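Local coordinates for protein succinate-semialdehyde dehydrogenase (NAD(P)(+)) (Marinobacter aquaeolei, PDB 3RH9) that probably oxidises succinate semialdehyde to succinate with NAD(P)+ as electron acceptor, as a member of the aldehyde dehydrogenase family, at residues C139-H144 with A477-R482; I180-E185 with L209-A214; A408-E413 with L435-V440. All blocks are in the same frame, centred on the assembly; numbering follows the deposited sequence.

Contact 1: C139-H144 with A477-R482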
ATOM      1  N   CYS A 139      -4.679   2.112  29.293  1.00 15.20           N
ATOM      2  CA  CYS A 139      -4.821   0.820  28.615  1.00 12.97           C
ATOM      3  C   CYS A 139      -3.501   0.126  28.319  1.00 13.58           C
ATOM      4  O   CYS A 139      -2.452   0.772  28.230  1.00 14.21           O
ATOM      5  CB  CYS A 139      -5.563   1.002  27.304  1.00 12.55           C
ATOM      6  SG  CYS A 139      -7.188   1.707  27.515  1.00 14.88           S
ATOM      7  N   THR A 140      -3.562  -1.195  28.172  1.00 12.95           N
ATOM      8  CA  THR A 140      -2.433  -1.984  27.688  1.00 11.87           C
ATOM      9  C   THR A 140      -2.670  -2.217  26.213  1.00 11.68           C
ATOM     10  O   THR A 140      -3.735  -2.697  25.840  1.00 12.73           O
ATOM     11  CB  THR A 140      -2.372  -3.351  28.389  1.00 12.49           C
ATOM     12  OG1 THR A 140      -2.030  -3.175  29.766  1.00 14.17           O
ATOM     13  CG2 THR A 140      -1.335  -4.242  27.753  1.00 12.23           C
ATOM     14  N   TRP A 141      -1.700  -1.883  25.365  1.00 11.85           N
ATOM     15  CA  TRP A 141      -1.951  -1.870  23.921  1.00 12.14           C
ATOM     16  C   TRP A 141      -1.284  -3.003  23.161  1.00 12.42           C
ATOM     17  O   TRP A 141      -0.064  -3.131  23.146  1.00 13.09           O
ATOM     18  CB  TRP A 141      -1.520  -0.542  23.301  1.00 11.68           C
ATOM     19  CG  TRP A 141      -2.265   0.629  23.810  1.00 11.40           C
ATOM     20  CD1 TRP A 141      -2.197   1.157  25.058  1.00 12.05           C
ATOM     21  CD2 TRP A 141      -3.190   1.439  23.080  1.00 11.83           C
ATOM     22  NE1 TRP A 141      -3.028   2.249  25.161  1.00 12.65           N
ATOM     23  CE2 TRP A 141      -3.647   2.443  23.957  1.00 12.37           C
ATOM     24  CE3 TRP A 141      -3.674   1.417  21.773  1.00 10.32           C
ATOM     25  CZ2 TRP A 141      -4.562   3.409  23.563  1.00 11.95           C
ATOM     26  CZ3 TRP A 141      -4.579   2.370  21.391  1.00 10.29           C
ATOM     27  CH2 TRP A 141      -5.016   3.352  22.277  1.00 11.37           C
ATOM     28  N   THR A 142      -2.084  -3.817  22.499  1.00 11.24           N
ATOM     29  CA  THR A 142      -1.501  -4.904  21.747  1.00 11.47           C
ATOM     30  C   THR A 142      -1.761  -4.759  20.256  1.00 10.99           C
ATOM     31  O   THR A 142      -2.859  -4.404  19.830  1.00 10.69           O
ATOM     32  CB  THR A 142      -1.982  -6.269  22.260  1.00 11.42           C
ATOM     33  OG1 THR A 142      -1.615  -6.409  23.635  1.00 12.47           O
ATOM     34  CG2 THR A 142      -1.335  -7.392  21.477  1.00 11.52           C
ATOM     35  N   VAL A 143      -0.731  -5.041  19.469  1.00 10.72           N
ATOM     36  CA  VAL A 143      -0.833  -4.981  18.029  1.00 11.13           C
ATOM     37  C   VAL A 143      -0.774  -6.382  17.426  1.00 10.71           C
ATOM     38  O   VAL A 143       0.190  -7.112  17.618  1.00 11.60           O
ATOM     39  CB  VAL A 143       0.285  -4.095  17.436  1.00 11.58           C
ATOM     40  CG1 VAL A 143       0.319  -4.236  15.930  1.00 11.64           C
ATOM     41  CG2 VAL A 143       0.081  -2.651  17.837  1.00 10.30           C
ATOM     42  N   HIS A 144      -1.815  -6.752  16.700  1.00 10.72           N
ATOM     43  CA  HIS A 144      -1.876  -8.059  16.053  1.00 10.69           C
ATOM     44  C   HIS A 144      -1.742  -7.918  14.551  1.00 10.91           C
ATOM     45  O   HIS A 144      -2.086  -6.896  13.969  1.00 10.83           O
ATOM     46  CB  HIS A 144      -3.207  -8.739  16.346  1.00 10.52           C
ATOM     47  CG  HIS A 144      -3.395  -9.118  17.776  1.00 11.03           C
ATOM     48  ND1 HIS A 144      -3.933  -8.257  18.712  1.00 11.56           N
ATOM     49  CD2 HIS A 144      -3.135 -10.272  18.435  1.00 11.15           C
ATOM     50  CE1 HIS A 144      -3.990  -8.861  19.885  1.00 10.92           C
ATOM     51  NE2 HIS A 144      -3.518 -10.088  19.742  1.00 11.58           N
ATOM     52  N   ALA A 477      -2.818  -5.049  10.103  1.00 11.42           N
ATOM     53  CA  ALA A 477      -2.441  -4.776  11.474  1.00 10.91           C
ATOM     54  C   ALA A 477      -3.699  -4.386  12.226  1.00 11.11           C
ATOM     55  O   ALA A 477      -4.576  -3.743  11.674  1.00 11.76           O
ATOM     56  CB  ALA A 477      -1.402  -3.686  11.545  1.00 10.70           C
ATOM     57  N   GLN A 478      -3.804  -4.802  13.477  1.00 10.37           N
ATOM     58  CA  GLN A 478      -4.994  -4.527  14.257  1.00 10.62           C
ATOM     59  C   GLN A 478      -4.525  -4.103  15.626  1.00 11.16           C
ATOM     60  O   GLN A 478      -3.803  -4.861  16.305  1.00 10.40           O
ATOM     61  CB  GLN A 478      -5.885  -5.768  14.367  1.00 10.16           C
ATOM     62  CG  GLN A 478      -7.255  -5.508  14.970  1.00 10.72           C
ATOM     63  CD  GLN A 478      -8.064  -6.787  15.216  1.00 10.81           C
ATOM     64  OE1 GLN A 478      -7.614  -7.684  15.914  1.00 11.58           O
ATOM     65  NE2 GLN A 478      -9.265  -6.861  14.656  1.00 10.11           N
ATOM     66  N   THR A 479      -4.917  -2.889  16.023  1.00 10.56           N
ATOM     67  CA  THR A 479      -4.587  -2.382  17.343  1.00 10.27           C
ATOM     68  C   THR A 479      -5.702  -2.651  18.356  1.00 10.37           C
ATOM     69  O   THR A 479      -6.858  -2.287  18.142  1.00 10.78           O
ATOM     70  CB  THR A 479      -4.204  -0.895  17.308  1.00 10.28           C
ATOM     71  OG1 THR A 479      -2.909  -0.763  16.715  1.00 10.62           O
ATOM     72  CG2 THR A 479      -4.148  -0.340  18.708  1.00  9.87           C
ATOM     73  N   VAL A 480      -5.342  -3.292  19.461  1.00  9.95           N
ATOM     74  CA  VAL A 480      -6.301  -3.641  20.504  1.00 10.05           C
ATOM     75  C   VAL A 480      -5.871  -3.118  21.871  1.00 10.42           C
ATOM     76  O   VAL A 480      -5.103  -3.765  22.577  1.00 10.83           O
ATOM     77  CB  VAL A 480      -6.473  -5.172  20.602  1.00 10.45           C
ATOM     78  CG1 VAL A 480      -7.387  -5.544  21.771  1.00 10.38           C
ATOM     79  CG2 VAL A 480      -6.985  -5.732  19.294  1.00  9.68           C
ATOM     80  N   PRO A 481      -6.359  -1.932  22.248  1.00 10.71           N
ATOM     81  CA  PRO A 481      -6.098  -1.400  23.583  1.00 10.75           C
ATOM     82  C   PRO A 481      -7.019  -2.088  24.567  1.00 11.29           C
ATOM     83  O   PRO A 481      -8.181  -2.341  24.229  1.00 10.94           O
ATOM     84  CB  PRO A 481      -6.517   0.065  23.474  1.00 10.73           C
ATOM     85  CG  PRO A 481      -7.068   0.257  22.133  1.00 10.52           C
ATOM     86  CD  PRO A 481      -7.231  -1.052  21.464  1.00 10.74           C
ATOM     87  N   ARG A 482      -6.529  -2.383  25.765  1.00 11.45           N
ATOM     88  CA  ARG A 482      -7.381  -3.021  26.753  1.00 11.04           C
ATOM     89  C   ARG A 482      -7.486  -2.201  28.014  1.00 11.48           C
ATOM     90  O   ARG A 482      -6.476  -1.856  28.615  1.00 12.94           O
ATOM     91  CB  ARG A 482      -6.838  -4.396  27.098  1.00 11.24           C
ATOM     92  CG  ARG A 482      -7.694  -5.140  28.093  1.00 10.95           C
ATOM     93  CD  ARG A 482      -7.007  -6.377  28.590  1.00 10.39           C
ATOM     94  NE  ARG A 482      -7.886  -7.119  29.480  1.00 11.84           N
ATOM     95  CZ  ARG A 482      -7.562  -8.261  30.084  1.00 13.34           C
ATOM     96  NH1 ARG A 482      -6.362  -8.807  29.895  1.00 11.17           N
ATOM     97  NH2 ARG A 482      -8.453  -8.864  30.870  1.00 13.70           N
TER

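Contact 2: I180-E185 with L209-A214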
ATOM      1  N   ILE A 180      -4.905 -18.938  -7.057  1.00 15.09           N
ATOM      2  CA  ILE A 180      -3.713 -18.685  -7.874  1.00 15.29           C
ATOM      3  C   ILE A 180      -3.923 -18.728  -9.386  1.00 16.74           C
ATOM      4  O   ILE A 180      -4.460 -19.707  -9.905  1.00 16.46           O
ATOM      5  CB  ILE A 180      -2.574 -19.637  -7.506  1.00 15.62           C
ATOM      6  CG1 ILE A 180      -2.122 -19.358  -6.068  1.00 15.30           C
ATOM      7  CG2 ILE A 180      -1.418 -19.483  -8.514  1.00 16.75           C
ATOM      8  CD1 ILE A 180      -0.915 -20.144  -5.600  1.00 14.71           C
ATOM      9  N   LYS A 181      -3.469 -17.676 -10.079  1.00 14.92           N
ATOM     10  CA  LYS A 181      -3.662 -17.559 -11.517  1.00 14.94           C
ATOM     11  C   LYS A 181      -2.370 -17.306 -12.301  1.00 15.87           C
ATOM     12  O   LYS A 181      -1.858 -16.189 -12.311  1.00 15.17           O
ATOM     13  CB  LYS A 181      -4.664 -16.443 -11.816  1.00 15.25           C
ATOM     14  CG  LYS A 181      -5.297 -16.516 -13.201  1.00 15.47           C
ATOM     15  CD  LYS A 181      -4.282 -16.282 -14.289  1.00 17.75           C
ATOM     16  CE  LYS A 181      -4.940 -15.829 -15.578  1.00 19.25           C
ATOM     17  NZ  LYS A 181      -6.316 -16.389 -15.635  1.00 21.43           N
ATOM     18  N   PRO A 182      -1.858 -18.336 -12.999  1.00 16.66           N
ATOM     19  CA  PRO A 182      -0.637 -18.172 -13.794  1.00 15.08           C
ATOM     20  C   PRO A 182      -0.943 -17.671 -15.195  1.00 16.60           C
ATOM     21  O   PRO A 182      -2.101 -17.666 -15.619  1.00 16.24           O
ATOM     22  CB  PRO A 182      -0.101 -19.597 -13.867  1.00 16.05           C
ATOM     23  CG  PRO A 182      -1.349 -20.413 -13.991  1.00 17.43           C
ATOM     24  CD  PRO A 182      -2.407 -19.701 -13.137  1.00 17.16           C
ATOM     25  N   ALA A 183       0.096 -17.239 -15.901  1.00 17.04           N
ATOM     26  CA  ALA A 183      -0.039 -16.813 -17.286  1.00 16.25           C
ATOM     27  C   ALA A 183      -0.406 -18.025 -18.157  1.00 16.68           C
ATOM     28  O   ALA A 183       0.077 -19.128 -17.919  1.00 15.76           O
ATOM     29  CB  ALA A 183       1.260 -16.183 -17.749  1.00 15.63           C
ATOM     30  N   SER A 184      -1.260 -17.833 -19.158  1.00 17.09           N
ATOM     31  CA  SER A 184      -1.628 -18.952 -20.025  1.00 17.90           C
ATOM     32  C   SER A 184      -0.460 -19.448 -20.885  1.00 18.71           C
ATOM     33  O   SER A 184      -0.543 -20.517 -21.480  1.00 20.37           O
ATOM     34  CB  SER A 184      -2.811 -18.598 -20.915  1.00 17.23           C
ATOM     35  OG  SER A 184      -3.945 -18.300 -20.136  1.00 19.59           O
ATOM     36  N   GLU A 185       0.617 -18.668 -20.956  1.00 18.05           N
ATOM     37  CA  GLU A 185       1.832 -19.079 -21.655  1.00 17.85           C
ATOM     38  C   GLU A 185       2.630 -20.088 -20.835  1.00 18.10           C
ATOM     39  O   GLU A 185       3.427 -20.856 -21.382  1.00 16.82           O
ATOM     40  CB  GLU A 185       2.729 -17.871 -21.960  1.00 18.41           C
ATOM     41  CG  GLU A 185       2.164 -16.880 -22.986  1.00 20.13           C
ATOM     42  CD  GLU A 185       1.216 -15.828 -22.376  1.00 21.26           C
ATOM     43  OE1 GLU A 185       1.036 -15.810 -21.128  1.00 18.42           O
ATOM     44  OE2 GLU A 185       0.662 -15.012 -23.158  1.00 22.21           O
ATOM     45  N   LEU A 209      -5.915 -23.291  -7.638  1.00 17.52           N
ATOM     46  CA  LEU A 209      -5.392 -22.970  -8.954  1.00 17.29           C
ATOM     47  C   LEU A 209      -6.519 -22.753  -9.963  1.00 17.37           C
ATOM     48  O   LEU A 209      -7.377 -23.598 -10.141  1.00 17.32           O
ATOM     49  CB  LEU A 209      -4.444 -24.080  -9.414  1.00 17.65           C
ATOM     50  CG  LEU A 209      -3.853 -24.008 -10.830  1.00 19.97           C
ATOM     51  CD1 LEU A 209      -3.287 -22.619 -11.141  1.00 18.05           C
ATOM     52  CD2 LEU A 209      -2.790 -25.110 -11.036  1.00 18.29           C
ATOM     53  N   VAL A 210      -6.519 -21.594 -10.604  1.00 18.01           N
ATOM     54  CA  VAL A 210      -7.464 -21.315 -11.667  1.00 18.81           C
ATOM     55  C   VAL A 210      -6.697 -20.917 -12.929  1.00 18.76           C
ATOM     56  O   VAL A 210      -5.634 -20.311 -12.841  1.00 17.11           O
ATOM     57  CB  VAL A 210      -8.416 -20.212 -11.258  1.00 17.45           C
ATOM     58  CG1 VAL A 210      -9.322 -20.705 -10.143  1.00 17.73           C
ATOM     59  CG2 VAL A 210      -7.631 -19.016 -10.797  1.00 16.81           C
HETATM   60  N   MSE A 211      -7.212 -21.307 -14.092  1.00 18.82           N
HETATM   61  CA  MSE A 211      -6.559 -21.007 -15.356  1.00 19.40           C
HETATM   62  C   MSE A 211      -7.569 -20.770 -16.430  1.00 19.87           C
HETATM   63  O   MSE A 211      -8.683 -21.268 -16.362  1.00 20.06           O
HETATM   64  CB  MSE A 211      -5.690 -22.157 -15.790  1.00 20.09           C
HETATM   65  CG  MSE A 211      -5.156 -22.908 -14.621  1.00 24.69           C
HETATM   66 SE   MSE A 211      -3.904 -24.274 -15.125  1.00 44.31          SE
HETATM   67  CE  MSE A 211      -2.304 -23.391 -14.475  1.00 23.68           C
ATOM     68  N   GLY A 212      -7.159 -20.004 -17.431  1.00 20.22           N
ATOM     69  CA  GLY A 212      -8.004 -19.719 -18.569  1.00 19.06           C
ATOM     70  C   GLY A 212      -7.947 -18.259 -18.947  1.00 19.01           C
ATOM     71  O   GLY A 212      -6.924 -17.597 -18.786  1.00 19.55           O
ATOM     72  N   LYS A 213      -9.068 -17.757 -19.440  1.00 20.93           N
ATOM     73  CA  LYS A 213      -9.142 -16.427 -20.031  1.00 20.31           C
ATOM     74  C   LYS A 213      -8.950 -15.361 -18.959  1.00 19.75           C
ATOM     75  O   LYS A 213      -9.604 -15.396 -17.923  1.00 20.65           O
ATOM     76  CB  LYS A 213     -10.493 -16.268 -20.741  1.00 20.07           C
ATOM     77  CG  LYS A 213     -10.569 -15.110 -21.700  1.00 23.11           C
ATOM     78  CD  LYS A 213     -11.865 -15.143 -22.522  1.00 26.23           C
ATOM     79  CE  LYS A 213     -12.076 -13.843 -23.315  1.00 27.57           C
ATOM     80  NZ  LYS A 213     -11.009 -13.598 -24.351  1.00 32.36           N
ATOM     81  N   ALA A 214      -8.049 -14.419 -19.206  1.00 20.21           N
ATOM     82  CA  ALA A 214      -7.729 -13.371 -18.236  1.00 18.98           C
ATOM     83  C   ALA A 214      -8.940 -12.538 -17.793  1.00 18.84           C
ATOM     84  O   ALA A 214      -9.187 -12.371 -16.597  1.00 18.29           O
ATOM     85  CB  ALA A 214      -6.650 -12.485 -18.781  1.00 18.69           C
TER
HETATM   86  O   HOH W   1      -4.357 -18.849 -17.120  1.00 18.21           O
HETATM   87  O   HOH W   2      -3.794 -16.081 -18.893  1.00 18.78           O

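Contact 3: A408-E413 with L435-V440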
ATOM      1  N   ALA A 408      19.517  10.968 -15.965  1.00 16.57           N
ATOM      2  CA  ALA A 408      19.264  10.157 -17.132  1.00 15.37           C
ATOM      3  C   ALA A 408      18.602   8.856 -16.709  1.00 16.80           C
ATOM      4  O   ALA A 408      17.656   8.402 -17.343  1.00 15.69           O
ATOM      5  CB  ALA A 408      20.545   9.896 -17.871  1.00 15.80           C
ATOM      6  N   GLY A 409      19.098   8.270 -15.619  1.00 16.81           N
ATOM      7  CA  GLY A 409      18.551   7.031 -15.097  1.00 14.89           C
ATOM      8  C   GLY A 409      17.122   7.174 -14.609  1.00 15.40           C
ATOM      9  O   GLY A 409      16.328   6.231 -14.683  1.00 14.96           O
ATOM     10  N   ASN A 410      16.792   8.356 -14.107  1.00 14.74           N
ATOM     11  CA  ASN A 410      15.472   8.592 -13.557  1.00 14.78           C
ATOM     12  C   ASN A 410      14.494   9.027 -14.635  1.00 15.59           C
ATOM     13  O   ASN A 410      13.310   9.249 -14.362  1.00 16.07           O
ATOM     14  CB  ASN A 410      15.526   9.643 -12.451  1.00 15.15           C
ATOM     15  CG  ASN A 410      16.169   9.128 -11.181  1.00 14.63           C
ATOM     16  OD1 ASN A 410      16.768   9.892 -10.424  1.00 14.72           O
ATOM     17  ND2 ASN A 410      16.036   7.836 -10.931  1.00 13.97           N
ATOM     18  N   ASP A 411      14.990   9.141 -15.861  1.00 15.89           N
ATOM     19  CA  ASP A 411      14.202   9.691 -16.956  1.00 15.83           C
ATOM     20  C   ASP A 411      13.267   8.620 -17.530  1.00 17.74           C
ATOM     21  O   ASP A 411      13.434   8.146 -18.655  1.00 17.86           O
ATOM     22  CB  ASP A 411      15.145  10.253 -18.013  1.00 18.56           C
ATOM     23  CG  ASP A 411      14.421  10.748 -19.238  1.00 25.19           C
ATOM     24  OD1 ASP A 411      13.320  11.334 -19.082  1.00 26.69           O
ATOM     25  OD2 ASP A 411      14.952  10.540 -20.352  1.00 23.40           O
ATOM     26  N   THR A 412      12.287   8.232 -16.718  1.00 18.20           N
ATOM     27  CA  THR A 412      11.421   7.090 -16.996  1.00 16.79           C
ATOM     28  C   THR A 412      10.239   7.112 -16.038  1.00 15.72           C
ATOM     29  O   THR A 412      10.317   7.696 -14.966  1.00 16.07           O
ATOM     30  CB  THR A 412      12.189   5.724 -16.873  1.00 16.54           C
ATOM     31  OG1 THR A 412      11.255   4.637 -16.726  1.00 15.63           O
ATOM     32  CG2 THR A 412      13.156   5.738 -15.672  1.00 15.07           C
ATOM     33  N   GLU A 413       9.148   6.475 -16.437  1.00 16.65           N
ATOM     34  CA  GLU A 413       7.961   6.318 -15.599  1.00 16.74           C
ATOM     35  C   GLU A 413       8.234   5.505 -14.354  1.00 15.52           C
ATOM     36  O   GLU A 413       7.544   5.656 -13.336  1.00 14.44           O
ATOM     37  CB  GLU A 413       6.880   5.577 -16.381  1.00 16.62           C
ATOM     38  CG  GLU A 413       5.811   6.458 -16.915  1.00 18.57           C
ATOM     39  CD  GLU A 413       4.854   5.687 -17.775  1.00 23.70           C
ATOM     40  OE1 GLU A 413       3.710   6.162 -17.978  1.00 28.14           O
ATOM     41  OE2 GLU A 413       5.253   4.597 -18.243  1.00 22.80           O
ATOM     42  N   LEU A 435      18.937   7.769  -7.219  1.00 15.14           N
ATOM     43  CA  LEU A 435      18.216   6.877  -8.113  1.00 13.68           C
ATOM     44  C   LEU A 435      16.904   6.487  -7.491  1.00 13.57           C
ATOM     45  O   LEU A 435      16.891   5.847  -6.449  1.00 15.38           O
ATOM     46  CB  LEU A 435      19.042   5.627  -8.391  1.00 13.27           C
ATOM     47  CG  LEU A 435      20.110   5.782  -9.477  1.00 12.95           C
ATOM     48  CD1 LEU A 435      20.851   4.481  -9.651  1.00 13.34           C
ATOM     49  CD2 LEU A 435      19.507   6.215 -10.802  1.00 12.12           C
ATOM     50  N   ARG A 436      15.798   6.876  -8.114  1.00 13.41           N
ATOM     51  CA  ARG A 436      14.483   6.488  -7.613  1.00 13.01           C
ATOM     52  C   ARG A 436      14.118   5.060  -8.076  1.00 12.84           C
ATOM     53  O   ARG A 436      13.186   4.858  -8.855  1.00 12.62           O
ATOM     54  CB  ARG A 436      13.424   7.490  -8.076  1.00 13.49           C
ATOM     55  CG  ARG A 436      13.805   8.952  -7.899  1.00 13.89           C
ATOM     56  CD  ARG A 436      13.135   9.558  -6.677  1.00 13.83           C
ATOM     57  NE  ARG A 436      13.668   8.993  -5.442  1.00 14.64           N
ATOM     58  CZ  ARG A 436      13.139   9.177  -4.239  1.00 13.94           C
ATOM     59  NH1 ARG A 436      12.046   9.912  -4.091  1.00 13.62           N
ATOM     60  NH2 ARG A 436      13.704   8.618  -3.184  1.00 13.44           N
ATOM     61  N   PHE A 437      14.873   4.079  -7.604  1.00 12.64           N
ATOM     62  CA  PHE A 437      14.608   2.685  -7.925  1.00 12.59           C
ATOM     63  C   PHE A 437      14.569   1.843  -6.651  1.00 13.35           C
ATOM     64  O   PHE A 437      15.292   2.101  -5.693  1.00 12.95           O
ATOM     65  CB  PHE A 437      15.638   2.147  -8.914  1.00 11.55           C
ATOM     66  CG  PHE A 437      15.503   2.729 -10.272  1.00 12.08           C
ATOM     67  CD1 PHE A 437      16.020   3.981 -10.555  1.00 12.20           C
ATOM     68  CD2 PHE A 437      14.830   2.044 -11.269  1.00 12.16           C
ATOM     69  CE1 PHE A 437      15.869   4.520 -11.795  1.00 12.71           C
ATOM     70  CE2 PHE A 437      14.674   2.587 -12.515  1.00 10.85           C
ATOM     71  CZ  PHE A 437      15.193   3.814 -12.781  1.00 12.59           C
ATOM     72  N   GLY A 438      13.700   0.844  -6.641  1.00 12.51           N
ATOM     73  CA  GLY A 438      13.549   0.016  -5.469  1.00 12.42           C
ATOM     74  C   GLY A 438      14.766  -0.836  -5.240  1.00 12.00           C
ATOM     75  O   GLY A 438      15.001  -1.287  -4.133  1.00 12.89           O
ATOM     76  N   HIS A 439      15.543  -1.059  -6.288  1.00 11.92           N
ATOM     77  CA  HIS A 439      16.688  -1.959  -6.205  1.00 12.63           C
ATOM     78  C   HIS A 439      17.863  -1.353  -6.972  1.00 12.49           C
ATOM     79  O   HIS A 439      17.744  -1.043  -8.157  1.00 11.92           O
ATOM     80  CB  HIS A 439      16.318  -3.352  -6.741  1.00 11.20           C
ATOM     81  CG  HIS A 439      17.426  -4.367  -6.658  1.00 13.21           C
ATOM     82  ND1 HIS A 439      18.396  -4.500  -7.632  1.00 13.12           N
ATOM     83  CD2 HIS A 439      17.687  -5.331  -5.740  1.00 13.83           C
ATOM     84  CE1 HIS A 439      19.218  -5.481  -7.308  1.00 13.26           C
ATOM     85  NE2 HIS A 439      18.810  -6.005  -6.165  1.00 14.27           N
ATOM     86  N   VAL A 440      18.978  -1.159  -6.274  1.00 12.04           N
ATOM     87  CA  VAL A 440      20.206  -0.642  -6.880  1.00 12.95           C
ATOM     88  C   VAL A 440      21.392  -1.564  -6.593  1.00 13.39           C
ATOM     89  O   VAL A 440      21.826  -1.712  -5.449  1.00 12.39           O
ATOM     90  CB  VAL A 440      20.591   0.770  -6.367  1.00 13.28           C
ATOM     91  CG1 VAL A 440      21.809   1.288  -7.124  1.00 13.10           C
ATOM     92  CG2 VAL A 440      19.430   1.740  -6.476  1.00 12.41           C
TER

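Contact 1: C139-H144 with A477-R482
From T140 with R482 to H144 with Q478, two strands run antiparallel, the axes of these short strand segments approaching to 4.6 Å. Six backbone bonds join the hydrogen-bonded pairs; among them V480 N reaches T142 O at 2.7 Å. P481 has no amide hydrogen, but opposite W141 it sits in a non-hydrogen-bonded pair, where this strand asks none of it. Its ring lies over one face of the indole: P481 CB stands 3.5 Å from the centroid of the W141 six-membered ring and 7° off its normal, a CH-pi contact. At the edge of the indole, T479 CG2 comes to 3.6 Å from W141 CE3. With CG2 set anti to its backbone N, T479 turns this methyl to the ring, while its OG1 bonds P453 O of the second subunit. W141 NE1 is satisfied by P136 O. On the other face of the sheet, V480 CG2 approaches the H144 imidazole obliquely, 4.0 Å from H144 ND1. R482, long and extended, leads away to a cation-pi contact with W442 of the second subunit. The chemistry implies a division of labour: main-chain bonds hold the two distant strands together as one arm, and several side chains reach across to the partner subunit, consistent with the oligomerisation arm of aldehyde dehydrogenases.

Contact 2: I180-E185 with L209-A214
K181 and I180, at the end of strand 178-181, meet V210 just beyond strand 207-209, and these three residues bury much of the surface in the contact. I180 pairs in parallel with L209, and I180 O receives V210 N at 2.9 Å in a nearly straight bond, 174° at the hydrogen. The branched V210 fits beside this bond: its CG2, placed between its own backbone N and carbonyl carbon, comes to 3.4 Å from I180 O. I180 itself turns its apolar end away into the packing with M190 and F194 of helix 188-197.

The long chain of K181 does two jobs. Its upper methylenes cross V210 at about a right angle, with K181 CB 4.1 Å from V210 CG2. Beyond them the chain bends at chi2 (-66°) and follows the other segment, until K181 NZ makes a weak hydrogen bond to G212 O. P182 continues the apolar surface, its CD 3.6 Å from L209 CD1.

Past the strand ends a water replaces direct pairing. It donates to P182 O, accepts from G212 N at 3.0 Å, and is also bonded to S184 OG. G212 adopts backbone angles at which a side chain would press on the carbonyl of M211, so a residue without one suits the loop just ahead of helix 214-223.

The segments belong to a beta-alpha-beta crossover of the Rossmann-like cofactor domain; in relatives the loop after the strand corresponding to 178-181 lies near the adenosine end of NAD(P). The chemistry implies a gradual change, from strand pairing and aliphatic cover at the buried end to water and weak polar bonds where the two segments diverge.

Contact 3: A408-E413 with L435-V440
The phenyl ring of F437 turns its edge to G409: the carbonyl oxygen G409 O lies in the plane of the ring, 3.3 Å from F437 CZ. Such an edge, carrying the slightly positive ring hydrogens, suits a carbonyl, and this oxygen also accepts a hydrogen bond from R295 NH2. The N410 side chain runs antiparallel alongside that of F437, with amide and ring planes only 18° apart, though the approach is oblique and is no stack. T412 comes obliquely too, its CG2 4.0 Å from F437 CZ, while T412 OG1 bonds F414 N. With chi1 at -70°, F437 sets its ring beside its own backbone N, and the rim reaches G409 and T412 of 408-413. N410 also covers the inverse gamma turn centred on R436, its CG 3.8 Å from R436 N. G409, lacking a side chain, lets L435 CD2 come to 4.5 Å from G409 CA. The guanidinium of R436 leads away to P147 O of the second subunit.

Strands 417-421 and 439-442 are parallel neighbours joined through helix 425-434. The 435-438 loop is thus the helix-to-strand connection of a beta-alpha-beta unit of the alpha/beta catalytic domain, and the loop leading into its first strand packs on it, with the F437 side chain about 12 Å from that of E256, the predicted active-site residue.

Contacts 1 and 3 are 39 Å apart between centres within one chain, yet both touch the second subunit: there Q478 and P481 of contact 1 meet L435, F437 and V440 of the partner's 435-440 segment. Contacts 1 and 2 are both buried, but contact 1 lies about 35 Å from the chain's centre and is covered with the second subunit's help, whereas contact 2 lies about 15 Å from it and touches no other chain. Their chemistry follows their place: contact 1 is a ladder of backbone bonds; contact 2 has one strand bond, then a weak lysine bond and water; contact 3, partly buried, relies on side-chain packing and a backbone carbonyl at a ring edge, where a helix end and loops meet.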